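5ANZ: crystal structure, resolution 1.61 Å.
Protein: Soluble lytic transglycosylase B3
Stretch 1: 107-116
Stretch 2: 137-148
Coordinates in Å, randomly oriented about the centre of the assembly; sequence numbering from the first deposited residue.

Stretch 1 107-116: LRVRQGQARL
Stretch 2 137-148: VVAIWGMESNYG

How do the two backbones lie against each other? Stretch 1 is helical throughout, and stretch 2 is helical from Val137 to about Ser145. Their axes approach to 10.0 Å, with 131° between their N-to-C directions, so the chains run obliquely against one another. The closest CA pair is Gly112 CA and Val138 CA, 6.5 Å apart.

What does the helical part of stretch 2 contribute? Val138 (chi1 t) points toward stretch 1; its CG2 lies 3.5 Å from CD2 of Leu116 (m, t), an apolar contact, and its CG1 lies 3.8 Å from Gly112 O. Trp141 (chi1 t, chi2 24°) also points toward stretch 1, its CH2 3.5 Å from Arg115 NH1, near the plane of the guanidinium. At Gly142, a CB would clash with Tyr147 CZ, so the bare backbone leaves room for the tyrosine ring.

How does the chain turn after the helix? Asn146 leaves helical geometry with phi/psi 54/47, and Tyr147 follows at 62/35. Asn146 (chi1 t, chi2 35°) accepts a weak hydrogen bond at OD1 from Arg108 NE, 3.3 Å away; that arginine (t, t, m, chi4 100°) starts sideways but its end draws nearer.

Why is Tyr147 the centre of the contact? It has the largest area covered, and its side chain (chi1 m, chi2 -74°) points toward stretch 1. Its OH donates a 2.8 Å hydrogen bond to Arg108 O, a carbonyl that also accepts the helical bond from Gly112 N. Gly112 CA lies 3.3 Å from Tyr147 OH, where a CB would clash. Gln111 CB packs 3.7 Å from Tyr147 CE2. Arg115 (m, m, t, chi4 107°) sets one guanidinium face over Tyr147 CB, with NH1 2.9 Å from Tyr147 O. Gly148, at 92/0, closes the turn, its N bonded to Ser145 OG at 2.9 Å.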

# COMPACT_ATOMS: atom_id res chain seq x y z
N LEU A 107 -13.48 -15.65 1.58
CA LEU A 107 -12.89 -16.16 2.81
C LEU A 107 -12.28 -15.02 3.64
O LEU A 107 -12.40 -15.02 4.87
CB LEU A 107 -11.84 -17.22 2.48
CG LEU A 107 -12.45 -18.42 1.74
CD1 LEU A 107 -11.38 -19.31 1.13
CD2 LEU A 107 -13.37 -19.22 2.67
N ARG A 108 -11.67 -14.03 2.99
CA ARG A 108 -11.11 -12.90 3.73
C ARG A 108 -12.22 -11.99 4.24
O ARG A 108 -12.13 -11.43 5.33
CB ARG A 108 -10.12 -12.09 2.88
CG ARG A 108 -9.49 -10.91 3.66
CD ARG A 108 -8.24 -10.30 2.99
NE ARG A 108 -7.12 -11.25 2.97
CZ ARG A 108 -6.77 -11.98 1.91
NH1 ARG A 108 -7.43 -11.86 0.77
NH2 ARG A 108 -5.75 -12.83 2.00
N VAL A 109 -13.27 -11.83 3.45
CA VAL A 109 -14.41 -11.02 3.90
C VAL A 109 -15.01 -11.64 5.15
O VAL A 109 -15.23 -10.97 6.16
CB VAL A 109 -15.50 -10.90 2.81
CG1 VAL A 109 -16.72 -10.14 3.33
CG2 VAL A 109 -14.94 -10.26 1.54
N ARG A 110 -15.30 -12.94 5.09
CA ARG A 110 -15.95 -13.54 6.24
C ARG A 110 -15.02 -13.56 7.46
O ARG A 110 -15.50 -13.39 8.58
CB ARG A 110 -16.46 -14.95 5.93
CG ARG A 110 -15.41 -15.99 5.72
CD ARG A 110 -16.10 -17.32 5.44
NE ARG A 110 -15.18 -18.44 5.58
CZ ARG A 110 -15.53 -19.72 5.50
NH1 ARG A 110 -16.80 -20.04 5.29
NH2 ARG A 110 -14.62 -20.66 5.65
N GLN A 111 -13.71 -13.71 7.26
CA GLN A 111 -12.80 -13.71 8.41
C GLN A 111 -12.80 -12.32 9.07
O GLN A 111 -12.75 -12.21 10.30
CB GLN A 111 -11.37 -14.10 8.02
CG GLN A 111 -11.12 -15.58 7.83
CD GLN A 111 -9.68 -15.88 7.42
OE1 GLN A 111 -8.99 -15.02 6.85
NE2 GLN A 111 -9.22 -17.09 7.70
N GLY A 112 -12.88 -11.28 8.25
CA GLY A 112 -12.94 -9.91 8.77
C GLY A 112 -14.23 -9.64 9.52
O GLY A 112 -14.24 -8.98 10.56
N GLN A 113 -15.34 -10.16 9.01
CA GLN A 113 -16.60 -10.05 9.72
C GLN A 113 -16.52 -10.77 11.07
O GLN A 113 -17.09 -10.30 12.06
CB GLN A 113 -17.74 -10.62 8.89
CG GLN A 113 -18.06 -9.76 7.68
CD GLN A 113 -18.93 -10.48 6.67
OE1 GLN A 113 -18.89 -11.71 6.57
NE2 GLN A 113 -19.74 -9.72 5.93
N ALA A 114 -15.81 -11.89 11.10
CA ALA A 114 -15.66 -12.63 12.35
C ALA A 114 -14.80 -11.85 13.34
O ALA A 114 -15.08 -11.86 14.55
CB ALA A 114 -15.06 -14.00 12.10
N ARG A 115 -13.76 -11.17 12.84
CA ARG A 115 -12.91 -10.36 13.70
C ARG A 115 -13.64 -9.14 14.25
O ARG A 115 -13.41 -8.72 15.38
CB ARG A 115 -11.66 -9.92 12.95
CG ARG A 115 -10.78 -11.11 12.55
CD ARG A 115 -10.34 -11.88 13.77
NE ARG A 115 -9.62 -13.10 13.43
CZ ARG A 115 -8.31 -13.26 13.58
NH1 ARG A 115 -7.57 -12.28 14.08
NH2 ARG A 115 -7.73 -14.40 13.25
N LEU A 116 -14.50 -8.55 13.43
CA LEU A 116 -15.26 -7.39 13.84
C LEU A 116 -16.15 -7.76 15.03
O LEU A 116 -16.34 -6.96 15.95
CB LEU A 116 -16.09 -6.84 12.66
CG LEU A 116 -15.30 -5.98 11.69
CD1 LEU A 116 -16.02 -5.91 10.34
CD2 LEU A 116 -15.06 -4.57 12.26
N VAL A 137 -10.08 -0.06 9.84
CA VAL A 137 -9.01 -0.67 10.65
C VAL A 137 -8.92 -2.17 10.37
O VAL A 137 -7.83 -2.71 10.13
CB VAL A 137 -9.24 -0.43 12.14
CG1 VAL A 137 -8.18 -1.15 12.99
CG2 VAL A 137 -9.18 1.06 12.46
N VAL A 138 -10.06 -2.85 10.39
CA VAL A 138 -10.04 -4.29 10.17
C VAL A 138 -9.68 -4.62 8.71
O VAL A 138 -8.99 -5.60 8.46
CB VAL A 138 -11.39 -4.93 10.57
CG1 VAL A 138 -11.48 -6.39 10.10
CG2 VAL A 138 -11.54 -4.86 12.11
N ALA A 139 -10.08 -3.79 7.75
CA ALA A 139 -9.70 -4.06 6.38
C ALA A 139 -8.19 -3.95 6.19
O ALA A 139 -7.60 -4.75 5.48
CB ALA A 139 -10.43 -3.10 5.41
N ILE A 140 -7.57 -2.95 6.82
CA ILE A 140 -6.12 -2.80 6.71
C ILE A 140 -5.44 -4.04 7.32
O ILE A 140 -4.48 -4.59 6.76
CB ILE A 140 -5.64 -1.51 7.42
CG1 ILE A 140 -6.09 -0.24 6.66
CG2 ILE A 140 -4.09 -1.53 7.60
CD1 ILE A 140 -5.24 0.18 5.46
N TRP A 141 -5.94 -4.45 8.47
CA TRP A 141 -5.42 -5.61 9.18
C TRP A 141 -5.51 -6.85 8.28
O TRP A 141 -4.59 -7.66 8.21
CB TRP A 141 -6.24 -5.81 10.45
CG TRP A 141 -5.73 -6.76 11.48
CD1 TRP A 141 -4.44 -7.17 11.71
CD2 TRP A 141 -6.54 -7.40 12.48
NE1 TRP A 141 -4.41 -8.02 12.80
CE2 TRP A 141 -5.69 -8.18 13.28
CE3 TRP A 141 -7.91 -7.36 12.78
CZ2 TRP A 141 -6.16 -8.92 14.36
CZ3 TRP A 141 -8.37 -8.08 13.85
CH2 TRP A 141 -7.51 -8.86 14.63
N GLY A 142 -6.63 -7.01 7.59
CA GLY A 142 -6.78 -8.11 6.65
C GLY A 142 -5.79 -8.03 5.49
O GLY A 142 -5.19 -9.04 5.11
N MET A 143 -5.62 -6.84 4.92
CA MET A 143 -4.73 -6.68 3.78
C MET A 143 -3.26 -6.79 4.17
O MET A 143 -2.44 -7.25 3.37
CB MET A 143 -4.99 -5.33 3.08
CG MET A 143 -6.30 -5.28 2.31
SD MET A 143 -6.39 -6.48 0.97
CE MET A 143 -5.11 -5.81 -0.11
N GLU A 144 -2.92 -6.37 5.39
CA GLU A 144 -1.51 -6.34 5.78
C GLU A 144 -1.00 -7.69 6.24
O GLU A 144 0.12 -8.07 5.87
CB GLU A 144 -1.28 -5.30 6.88
CG GLU A 144 -1.40 -3.88 6.35
CD GLU A 144 -0.30 -3.56 5.35
OE1 GLU A 144 0.82 -4.09 5.52
OE2 GLU A 144 -0.55 -2.80 4.39
N SER A 145 -1.78 -8.42 7.04
CA SER A 145 -1.29 -9.69 7.59
C SER A 145 -2.36 -10.77 7.69
O SER A 145 -2.20 -11.72 8.46
CB SER A 145 -0.69 -9.45 8.97
OG SER A 145 -1.69 -9.11 9.92
N ASN A 146 -3.45 -10.64 6.94
CA ASN A 146 -4.56 -11.57 7.08
C ASN A 146 -5.04 -11.68 8.53
O ASN A 146 -5.23 -12.77 9.06
CB ASN A 146 -4.16 -12.95 6.56
CG ASN A 146 -5.36 -13.75 6.09
OD1 ASN A 146 -6.32 -13.19 5.56
ND2 ASN A 146 -5.32 -15.06 6.31
N TYR A 147 -5.21 -10.52 9.17
CA TYR A 147 -5.71 -10.43 10.54
C TYR A 147 -4.76 -11.12 11.52
O TYR A 147 -5.19 -11.73 12.50
CB TYR A 147 -7.12 -11.01 10.65
CG TYR A 147 -8.04 -10.57 9.53
CD1 TYR A 147 -8.57 -9.29 9.49
CD2 TYR A 147 -8.43 -11.46 8.53
CE1 TYR A 147 -9.42 -8.89 8.48
CE2 TYR A 147 -9.29 -11.07 7.51
CZ TYR A 147 -9.78 -9.78 7.49
OH TYR A 147 -10.62 -9.42 6.48
N GLY A 148 -3.46 -11.02 11.21
CA GLY A 148 -2.42 -11.57 12.07
C GLY A 148 -1.96 -12.98 11.77
O GLY A 148 -1.09 -13.51 12.48